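Local structure of QdtA (Thermoanaerobacterium thermosaccharolyticum, 4ZU5) at residues L7-K11 and I27-F31; V36-K41 and C106-V110; Y50-L56 and T119-R123. The protein belongs to the WxcM-like branch of the cupin clan, folds as a beta-rich domain that pairs into a dimer, and holds thymidine in the crystal. All coordinates share one frame; numbering follows the deposited sequence.

Contact 1: residues L7-K11 and I27-F31; sequences LIKFK and IDIPF
The end of strand 5-9, with F10 just after it, is met by the irregular chain 27-31, and F10 and D28 are 6.8 Å apart at their CA atoms. The two backbones form no beta pair. Backbone hydrogen bonds go instead from I8 to G88 and from F10 to S86.

The ring of F10 carries the contact. It presents an edge to the loop. CE2 of F10 lies 3.5 Å from the carbonyl oxygen O of D28, which sits close to the ring plane. CE2 of F10 is also 3.8 Å from CG2 of I29, again near the plane. CG of F10 stands anti to its carbonyl carbon (chi1 -59°), and this carries the ring toward the loop. The carboxylate of D28 is turned almost square to the ring, at 81°. I8 adds its two branches. CG2 of I8 is 3.8 Å from O of D28, and CD1 of I8 is 4.4 Å from both CG2 of I29 and CD of P30.

A water accepts from N of K11 and gives a weak bond to OD2 of D28. The other oxygen, OD1, accepts from N of E24, so the carboxylate has a partner on each oxygen.

I23 of strand 18-24 touches F10, D28 and I29. F10 also packs on Y38 of the second subunit, which places the contact near the dimer interface. The contact closes the loop between strands 18-24 and 35-40 against strand 5-9, outermost in its five-stranded sheet within this chain. Methyl groups and a ring edge meet the loop directly, and one water, with a weak bond to D28, bridges the two segments. This implies a join made by shape rather than by backbone bonds.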
loop_
_atom_site.group_PDB
_atom_site.type_symbol
_atom_site.label_atom_id
_atom_site.label_comp_id
_atom_site.label_asym_id
_atom_site.label_seq_id
_atom_site.Cartn_x
_atom_site.Cartn_y
_atom_site.Cartn_z
ATOM N N LEU A 7 13.278 11.441 -2.652
ATOM C CA LEU A 7 12.473 11.256 -1.461
ATOM C C LEU A 7 11.286 12.167 -1.494
ATOM O O LEU A 7 11.394 13.410 -1.531
ATOM C CB LEU A 7 13.320 11.493 -0.224
ATOM C CG LEU A 7 14.344 10.393 -0.028
ATOM C CD1 LEU A 7 15.332 10.907 1.013
ATOM C CD2 LEU A 7 13.762 9.071 0.418
ATOM N N ILE A 8 10.128 11.563 -1.318
ATOM C CA ILE A 8 8.888 12.277 -1.334
ATOM C C ILE A 8 8.230 12.225 0.038
ATOM O O ILE A 8 8.201 11.173 0.672
ATOM C CB ILE A 8 7.938 11.632 -2.328
ATOM C CG1 ILE A 8 8.371 11.914 -3.759
ATOM C CG2 ILE A 8 6.554 12.251 -2.176
ATOM C CD1 ILE A 8 7.439 11.111 -4.676
ATOM N N LYS A 9 7.738 13.355 0.499
ATOM C CA LYS A 9 7.178 13.423 1.834
ATOM C C LYS A 9 5.681 13.474 1.720
ATOM O O LYS A 9 5.113 14.241 0.966
ATOM C CB LYS A 9 7.732 14.640 2.615
ATOM C CG LYS A 9 7.180 14.819 4.032
ATOM C CD LYS A 9 7.919 13.860 4.952
ATOM C CE LYS A 9 7.588 14.086 6.409
ATOM N NZ LYS A 9 6.185 13.711 6.620
ATOM N N PHE A 10 5.025 12.608 2.471
ATOM C CA PHE A 10 3.583 12.536 2.527
ATOM C C PHE A 10 3.074 13.167 3.828
ATOM O O PHE A 10 3.846 13.375 4.753
ATOM C CB PHE A 10 3.166 11.055 2.428
ATOM C CG PHE A 10 3.644 10.385 1.177
ATOM C CD1 PHE A 10 4.382 9.213 1.235
ATOM C CD2 PHE A 10 3.378 10.925 -0.052
ATOM C CE1 PHE A 10 4.825 8.582 0.078
ATOM C CE2 PHE A 10 3.836 10.332 -1.220
ATOM C CZ PHE A 10 4.560 9.161 -1.161
ATOM N N LYS A 11 1.774 13.467 3.848
ATOM C CA LYS A 11 1.057 13.892 5.023
ATOM C C LYS A 11 1.040 12.722 6.004
ATOM O O LYS A 11 0.813 11.565 5.626
ATOM C CB LYS A 11 -0.364 14.246 4.606
ATOM C CG LYS A 11 -1.100 15.100 5.619
ATOM C CD LYS A 11 -2.365 15.741 5.037
ATOM C CE LYS A 11 -2.976 16.699 6.068
ATOM N NZ LYS A 11 -4.299 17.285 5.685
ATOM N N ILE A 27 -1.452 13.406 -7.381
ATOM C CA ILE A 27 -1.438 14.500 -6.404
ATOM C C ILE A 27 -0.242 14.298 -5.485
ATOM O O ILE A 27 0.732 15.013 -5.614
ATOM C CB ILE A 27 -2.783 14.596 -5.609
ATOM C CG1 ILE A 27 -3.923 14.951 -6.614
ATOM C CG2 ILE A 27 -2.668 15.594 -4.482
ATOM C CD1 ILE A 27 -5.356 14.823 -6.102
ATOM N N ASP A 28 -0.232 13.254 -4.657
ATOM C CA ASP A 28 0.878 13.086 -3.732
ATOM C C ASP A 28 2.108 12.463 -4.401
ATOM O O ASP A 28 3.222 12.527 -3.875
ATOM C CB ASP A 28 0.397 12.240 -2.556
ATOM C CG ASP A 28 -0.714 12.927 -1.789
ATOM O OD1 ASP A 28 -1.890 12.521 -1.953
ATOM O OD2 ASP A 28 -0.413 13.953 -1.128
ATOM N N ILE A 29 1.868 11.791 -5.527
ATOM C CA ILE A 29 2.883 11.218 -6.384
ATOM C C ILE A 29 2.511 11.618 -7.806
ATOM O O ILE A 29 1.345 11.921 -8.116
ATOM C CB ILE A 29 2.949 9.701 -6.277
ATOM C CG1 ILE A 29 1.592 9.028 -6.528
ATOM C CG2 ILE A 29 3.434 9.305 -4.874
ATOM C CD1 ILE A 29 1.629 7.531 -6.656
ATOM N N PRO A 30 3.521 11.679 -8.666
ATOM C CA PRO A 30 3.311 12.215 -9.981
ATOM C C PRO A 30 2.605 11.310 -11.001
ATOM O O PRO A 30 2.246 11.837 -12.051
ATOM C CB PRO A 30 4.734 12.611 -10.427
ATOM C CG PRO A 30 5.634 11.709 -9.626
ATOM C CD PRO A 30 4.953 11.603 -8.304
ATOM N N PHE A 31 2.217 10.070 -10.662
ATOM C CA PHE A 31 1.607 9.156 -11.638
ATOM C C PHE A 31 0.332 8.530 -11.085
ATOM O O PHE A 31 0.098 8.623 -9.900
ATOM C CB PHE A 31 2.626 8.072 -12.065
ATOM C CG PHE A 31 3.245 7.293 -10.930
ATOM C CD1 PHE A 31 2.627 6.186 -10.397
ATOM C CD2 PHE A 31 4.517 7.618 -10.451
ATOM C CE1 PHE A 31 3.228 5.448 -9.396
ATOM C CE2 PHE A 31 5.116 6.891 -9.469
ATOM C CZ PHE A 31 4.471 5.827 -8.904
HETATM O O HOH W 1 0.216 12.736 1.591
#

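Contact 2: residues V36-K41 and C106-V110; sequences VYYITK and CVLLV
Y37 and V110 lie side by side on one face of an antiparallel pair and point the same way. CB of V110 sits over the ring face of Y37, 3.7 Å from its centroid and 14° off the normal, a CH-pi contact. CG1 of V110 reaches CE2 of Y37 at 3.6 Å, and CG2 spreads toward CE1. Y37 holds CG between its backbone N and carbonyl carbon (chi1 63°), which brings the ring over the side chain of V110. Its OH bonds to Q58.

I39 and L108 follow on the same face, with their CB atoms 4.2 Å apart; both touch M99 of strand 96-100. Y38 and L109 point to the other face. There CD1 of L109 meets the edge of the Y38 ring at CD2, 4.2 Å away. The OH of Y38 bonds to O of P85 of the second subunit.

The backbones hold this order. N of Y37 gives to O of V110 at 3.0 Å, and N of V110 returns to O of Y37 at 2.8 Å. I39 and L108 exchange a second pair of bonds. A water joins N of K41 to O of C106 at the end.

Strand 35-40 also pairs antiparallel with a strand of the second subunit. The arrangement is a buried antiparallel ladder of a cupin-type beta sheet that continues through the dimer interface.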
loop_
_atom_site.group_PDB
_atom_site.type_symbol
_atom_site.label_atom_id
_atom_site.label_comp_id
_atom_site.label_asym_id
_atom_site.label_seq_id
_atom_site.Cartn_x
_atom_site.Cartn_y
_atom_site.Cartn_z
ATOM N N VAL A 36 -0.126 -2.060 -7.091
ATOM C CA VAL A 36 0.634 -2.008 -5.861
ATOM C C VAL A 36 1.097 -3.418 -5.574
ATOM O O VAL A 36 0.545 -4.407 -6.074
ATOM C CB VAL A 36 -0.099 -1.445 -4.643
ATOM C CG1 VAL A 36 -0.743 -0.081 -4.838
ATOM C CG2 VAL A 36 -1.106 -2.434 -4.147
ATOM N N TYR A 37 2.227 -3.503 -4.891
ATOM C CA TYR A 37 2.613 -4.742 -4.291
ATOM C C TYR A 37 3.357 -4.533 -3.022
ATOM O O TYR A 37 3.860 -3.451 -2.749
ATOM C CB TYR A 37 3.391 -5.618 -5.275
ATOM C CG TYR A 37 4.707 -5.077 -5.775
ATOM C CD1 TYR A 37 5.858 -5.336 -5.102
ATOM C CD2 TYR A 37 4.794 -4.314 -6.931
ATOM C CE1 TYR A 37 7.080 -4.874 -5.543
ATOM C CE2 TYR A 37 6.019 -3.848 -7.395
ATOM C CZ TYR A 37 7.163 -4.172 -6.700
ATOM O OH TYR A 37 8.382 -3.712 -7.097
ATOM N N TYR A 38 3.391 -5.561 -2.188
ATOM C CA TYR A 38 4.079 -5.383 -0.923
ATOM C C TYR A 38 4.867 -6.639 -0.538
ATOM O O TYR A 38 4.443 -7.781 -0.890
ATOM C CB TYR A 38 3.089 -5.020 0.200
ATOM C CG TYR A 38 1.730 -5.652 0.075
ATOM C CD1 TYR A 38 1.455 -6.863 0.691
ATOM C CD2 TYR A 38 0.664 -4.979 -0.548
ATOM C CE1 TYR A 38 0.214 -7.466 0.586
ATOM C CE2 TYR A 38 -0.595 -5.568 -0.621
ATOM C CZ TYR A 38 -0.804 -6.825 -0.054
ATOM O OH TYR A 38 -2.037 -7.450 -0.049
ATOM N N ILE A 39 5.957 -6.416 0.211
ATOM C CA ILE A 39 6.903 -7.453 0.585
ATOM C C ILE A 39 6.943 -7.559 2.098
ATOM O O ILE A 39 7.086 -6.564 2.816
ATOM C CB ILE A 39 8.289 -7.157 -0.009
ATOM C CG1 ILE A 39 8.190 -7.246 -1.532
ATOM C CG2 ILE A 39 9.326 -8.153 0.490
ATOM C CD1 ILE A 39 9.227 -6.449 -2.272
ATOM N N THR A 40 6.733 -8.775 2.589
ATOM C CA THR A 40 6.715 -9.040 4.015
ATOM C C THR A 40 7.499 -10.348 4.292
ATOM O O THR A 40 7.858 -11.099 3.387
ATOM C CB THR A 40 5.274 -9.263 4.509
ATOM O OG1 THR A 40 4.711 -10.360 3.758
ATOM C CG2 THR A 40 4.418 -7.999 4.316
ATOM N N LYS A 41 7.842 -10.522 5.559
ATOM C CA LYS A 41 8.374 -11.771 6.088
ATOM C C LYS A 41 9.717 -12.094 5.418
ATOM O O LYS A 41 10.011 -13.244 5.125
ATOM C CB LYS A 41 7.305 -12.894 6.009
ATOM C CG LYS A 41 6.115 -12.627 6.923
ATOM C CD LYS A 41 5.039 -13.716 6.951
ATOM C CE LYS A 41 4.140 -13.660 5.711
ATOM N NZ LYS A 41 3.506 -12.318 5.424
ATOM N N CYS A 106 9.109 -6.078 9.038
ATOM C CA CYS A 106 9.167 -5.045 7.983
ATOM C C CYS A 106 8.090 -5.263 6.928
ATOM O O CYS A 106 7.816 -6.390 6.518
ATOM C CB CYS A 106 10.506 -5.080 7.284
ATOM S SG CYS A 106 10.785 -3.739 6.088
ATOM N N VAL A 107 7.582 -4.161 6.400
ATOM C CA VAL A 107 6.605 -4.188 5.325
ATOM C C VAL A 107 7.036 -3.120 4.331
ATOM O O VAL A 107 7.117 -1.953 4.719
ATOM C CB VAL A 107 5.230 -3.724 5.807
ATOM C CG1 VAL A 107 4.315 -3.555 4.632
ATOM C CG2 VAL A 107 4.624 -4.663 6.837
ATOM N N LEU A 108 7.348 -3.533 3.124
ATOM C CA LEU A 108 7.734 -2.603 2.039
ATOM C C LEU A 108 6.565 -2.576 1.028
ATOM O O LEU A 108 6.229 -3.626 0.463
ATOM C CB LEU A 108 8.944 -3.185 1.349
ATOM C CG LEU A 108 9.554 -2.331 0.218
ATOM C CD1 LEU A 108 9.738 -0.884 0.644
ATOM C CD2 LEU A 108 10.835 -2.896 -0.386
ATOM N N LEU A 109 6.013 -1.387 0.780
ATOM C CA LEU A 109 4.934 -1.186 -0.166
ATOM C C LEU A 109 5.512 -0.513 -1.404
ATOM O O LEU A 109 6.326 0.400 -1.286
ATOM C CB LEU A 109 3.899 -0.255 0.444
ATOM C CG LEU A 109 2.790 0.196 -0.489
ATOM C CD1 LEU A 109 1.933 -1.034 -0.791
ATOM C CD2 LEU A 109 1.949 1.254 0.203
ATOM N N VAL A 110 5.080 -0.956 -2.571
ATOM C CA VAL A 110 5.504 -0.324 -3.798
ATOM C C VAL A 110 4.254 0.089 -4.561
ATOM O O VAL A 110 3.360 -0.702 -4.738
ATOM C CB VAL A 110 6.345 -1.297 -4.641
ATOM C CG1 VAL A 110 6.791 -0.677 -5.975
ATOM C CG2 VAL A 110 7.533 -1.802 -3.789
HETATM O O HOH W 2 7.075 -8.705 7.730
#

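Contact 3: residues Y50-L56 and T119-R123; sequences YHSHKKL and TDYIR. Unlike the reference sequence in segment 50-56: S52 (reference Ala).
The rings of H51, H53 and Y121 form a cluster. CE2 of Y121 stands over the centre of the H51 ring, 3.7 Å above its plane. The two planes are 32° apart, an oblique meeting. H53 approaches Y121 differently. Its edge points at the Y121 face in a T-shaped pair, with planes at 76° and CE1 of H53 3.5 Å from CD1 of Y121. CD2 of L56 covers one face of H53, and CD2 of H53 lies at the edge of H51.

ND1 of H53 gives a hydrogen bond to O of D120 at 3.0 Å. The bond is bent and the donor stands above the carbonyl plane, so it probably restrains the ring only loosely.

The end of the D120 side chain reaches the chain at 54-56. Its CG is anti to its backbone N (chi1 -176°). OD1 of D120 accepts from N of K54 at 2.8 Å and N of K55 at 3.0 Å, both on the syn side but tilted out of the carboxylate plane. OD2 takes weak bonds from N of K55 and N of L56. The K54 chain bends beside this group, and its CD packs 3.7 Å from CG1 of I122.

S52, which differs from the reference sequence, pairs with I122 through two backbone bonds; N of S52 to O of I122 measures 3.0 Å. A water joins O of Y50 to O of R123. I122 also packs on F127 and Y128 of helix 125-136.

Y121 belongs to the thymidine pocket with R35 and Y116. The rings of H51 and H53 pack against it and probably help to hold its ring in place. The amides of 54-56 grip the D120 carboxylate and probably stabilise it as an anion, though two of their bonds are weak.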
loop_
_atom_site.group_PDB
_atom_site.type_symbol
_atom_site.label_atom_id
_atom_site.label_comp_id
_atom_site.label_asym_id
_atom_site.label_seq_id
_atom_site.Cartn_x
_atom_site.Cartn_y
_atom_site.Cartn_z
ATOM N N TYR A 50 17.427 -6.781 -7.468
ATOM C CA TYR A 50 18.335 -7.054 -8.576
ATOM C C TYR A 50 17.602 -6.843 -9.889
ATOM O O TYR A 50 17.544 -7.755 -10.723
ATOM C CB TYR A 50 18.899 -8.490 -8.528
ATOM C CG TYR A 50 19.718 -8.812 -7.286
ATOM C CD1 TYR A 50 21.050 -8.419 -7.157
ATOM C CD2 TYR A 50 19.149 -9.524 -6.239
ATOM C CE1 TYR A 50 21.799 -8.751 -6.031
ATOM C CE2 TYR A 50 19.883 -9.871 -5.128
ATOM C CZ TYR A 50 21.196 -9.471 -5.032
ATOM O OH TYR A 50 21.837 -9.743 -3.869
ATOM N N HIS A 51 17.115 -5.624 -10.123
ATOM C CA HIS A 51 16.461 -5.324 -11.391
ATOM C C HIS A 51 16.327 -3.837 -11.612
ATOM O O HIS A 51 16.644 -3.027 -10.734
ATOM C CB HIS A 51 15.096 -6.044 -11.477
ATOM C CG HIS A 51 14.042 -5.457 -10.591
ATOM N ND1 HIS A 51 13.832 -5.886 -9.299
ATOM C CD2 HIS A 51 13.179 -4.433 -10.793
ATOM C CE1 HIS A 51 12.887 -5.151 -8.738
ATOM N NE2 HIS A 51 12.484 -4.257 -9.621
ATOM N N SER A 52 15.996 -3.497 -12.846
ATOM C CA SER A 52 15.643 -2.162 -13.229
ATOM C C SER A 52 14.467 -2.178 -14.225
ATOM O O SER A 52 13.897 -3.237 -14.539
ATOM C CB SER A 52 16.847 -1.469 -13.850
ATOM O OG SER A 52 16.578 -0.087 -14.107
ATOM N N HIS A 53 14.090 -0.998 -14.713
ATOM C CA HIS A 53 13.066 -0.880 -15.755
ATOM C C HIS A 53 13.376 0.216 -16.705
ATOM O O HIS A 53 14.026 1.183 -16.316
ATOM C CB HIS A 53 11.751 -0.476 -15.119
ATOM C CG HIS A 53 11.299 -1.424 -14.081
ATOM N ND1 HIS A 53 10.542 -2.529 -14.384
ATOM C CD2 HIS A 53 11.555 -1.487 -12.755
ATOM C CE1 HIS A 53 10.281 -3.199 -13.273
ATOM N NE2 HIS A 53 10.884 -2.585 -12.270
ATOM N N LYS A 54 12.812 0.135 -17.896
ATOM C CA LYS A 54 12.943 1.245 -18.853
ATOM C C LYS A 54 11.811 2.278 -18.774
ATOM O O LYS A 54 12.009 3.450 -19.076
ATOM C CB LYS A 54 13.017 0.751 -20.306
ATOM C CG LYS A 54 14.050 -0.330 -20.629
ATOM C CD LYS A 54 13.501 -1.772 -20.549
ATOM C CE LYS A 54 13.017 -2.376 -21.871
ATOM N NZ LYS A 54 14.162 -2.878 -22.693
ATOM N N LYS A 55 10.601 1.862 -18.435
ATOM C CA LYS A 55 9.451 2.777 -18.588
ATOM C C LYS A 55 8.636 2.991 -17.287
ATOM O O LYS A 55 7.807 3.874 -17.197
ATOM C CB LYS A 55 8.522 2.216 -19.675
ATOM C CG LYS A 55 9.078 2.472 -21.079
ATOM C CD LYS A 55 8.660 1.472 -22.146
ATOM C CE LYS A 55 7.325 0.811 -21.832
ATOM N NZ LYS A 55 6.751 0.145 -23.042
ATOM N N LEU A 56 8.828 2.132 -16.324
ATOM C CA LEU A 56 8.071 2.110 -15.096
ATOM C C LEU A 56 8.557 3.180 -14.102
ATOM O O LEU A 56 9.751 3.397 -13.947
ATOM C CB LEU A 56 8.226 0.726 -14.482
ATOM C CG LEU A 56 7.404 0.448 -13.231
ATOM C CD1 LEU A 56 5.918 0.518 -13.575
ATOM C CD2 LEU A 56 7.714 -0.889 -12.590
ATOM N N THR A 119 8.463 -7.686 -20.172
ATOM C CA THR A 119 9.381 -7.033 -21.096
ATOM C C THR A 119 10.004 -5.728 -20.612
ATOM O O THR A 119 10.825 -5.162 -21.317
ATOM C CB THR A 119 8.753 -6.753 -22.480
ATOM O OG1 THR A 119 7.984 -5.540 -22.487
ATOM C CG2 THR A 119 7.894 -7.928 -22.968
ATOM N N ASP A 120 9.565 -5.173 -19.484
ATOM C CA ASP A 120 10.166 -3.925 -19.025
ATOM C C ASP A 120 10.933 -4.204 -17.763
ATOM O O ASP A 120 11.421 -3.284 -17.136
ATOM C CB ASP A 120 9.076 -2.862 -18.779
ATOM C CG ASP A 120 9.646 -1.507 -18.402
ATOM O OD1 ASP A 120 10.605 -1.055 -19.073
ATOM O OD2 ASP A 120 9.191 -0.935 -17.383
ATOM N N TYR A 121 10.992 -5.472 -17.367
ATOM C CA TYR A 121 11.684 -5.857 -16.150
ATOM C C TYR A 121 13.066 -6.226 -16.623
ATOM O O TYR A 121 13.209 -7.277 -17.209
ATOM C CB TYR A 121 11.040 -7.103 -15.530
ATOM C CG TYR A 121 10.542 -6.949 -14.125
ATOM C CD1 TYR A 121 9.240 -6.489 -13.888
ATOM C CD2 TYR A 121 11.338 -7.281 -13.031
ATOM C CE1 TYR A 121 8.743 -6.335 -12.603
ATOM C CE2 TYR A 121 10.849 -7.149 -11.729
ATOM C CZ TYR A 121 9.544 -6.676 -11.515
ATOM O OH TYR A 121 8.997 -6.542 -10.241
ATOM N N ILE A 122 14.051 -5.345 -16.473
ATOM C CA ILE A 122 15.421 -5.664 -16.839
ATOM C C ILE A 122 16.074 -6.453 -15.714
ATOM O O ILE A 122 16.324 -5.925 -14.623
ATOM C CB ILE A 122 16.278 -4.425 -17.056
ATOM C CG1 ILE A 122 15.693 -3.535 -18.155
ATOM C CG2 ILE A 122 17.689 -4.850 -17.429
ATOM C CD1 ILE A 122 16.411 -2.205 -18.263
ATOM N N ARG A 123 16.360 -7.725 -15.968
ATOM C CA ARG A 123 16.991 -8.570 -14.956
ATOM C C ARG A 123 18.462 -8.877 -15.264
ATOM O O ARG A 123 19.196 -9.314 -14.413
ATOM C CB ARG A 123 16.225 -9.880 -14.820
ATOM C CG ARG A 123 14.967 -9.714 -13.994
ATOM C CD ARG A 123 13.941 -10.814 -14.251
ATOM N NE ARG A 123 12.662 -10.469 -13.633
ATOM C CZ ARG A 123 12.492 -10.272 -12.325
ATOM N NH1 ARG A 123 13.504 -10.413 -11.468
ATOM N NH2 ARG A 123 11.299 -9.931 -11.864
HETATM O O HOH W 3 18.730 -9.884 -11.744
#

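Contact 2 is buried except for K41; contacts 1 and 3 are partly buried. Contacts 1 and 2 reach the same five-stranded sheet, at strands 5-9 and 35-40, outermost within this chain, but their centres are 18 Å apart and they do not touch. Contact 3 belongs to the other large sheet. It meets contact 2 where OH of Y37 and OH of Y121 pack 4.3 Å apart, near thymidine. Their chemistry differs accordingly. Regular backbone bonds join 36-41 to 106-110, apolar packing joins 7-11 to 27-31, and a carboxylate with aromatic rings joins 50-56 to 119-123.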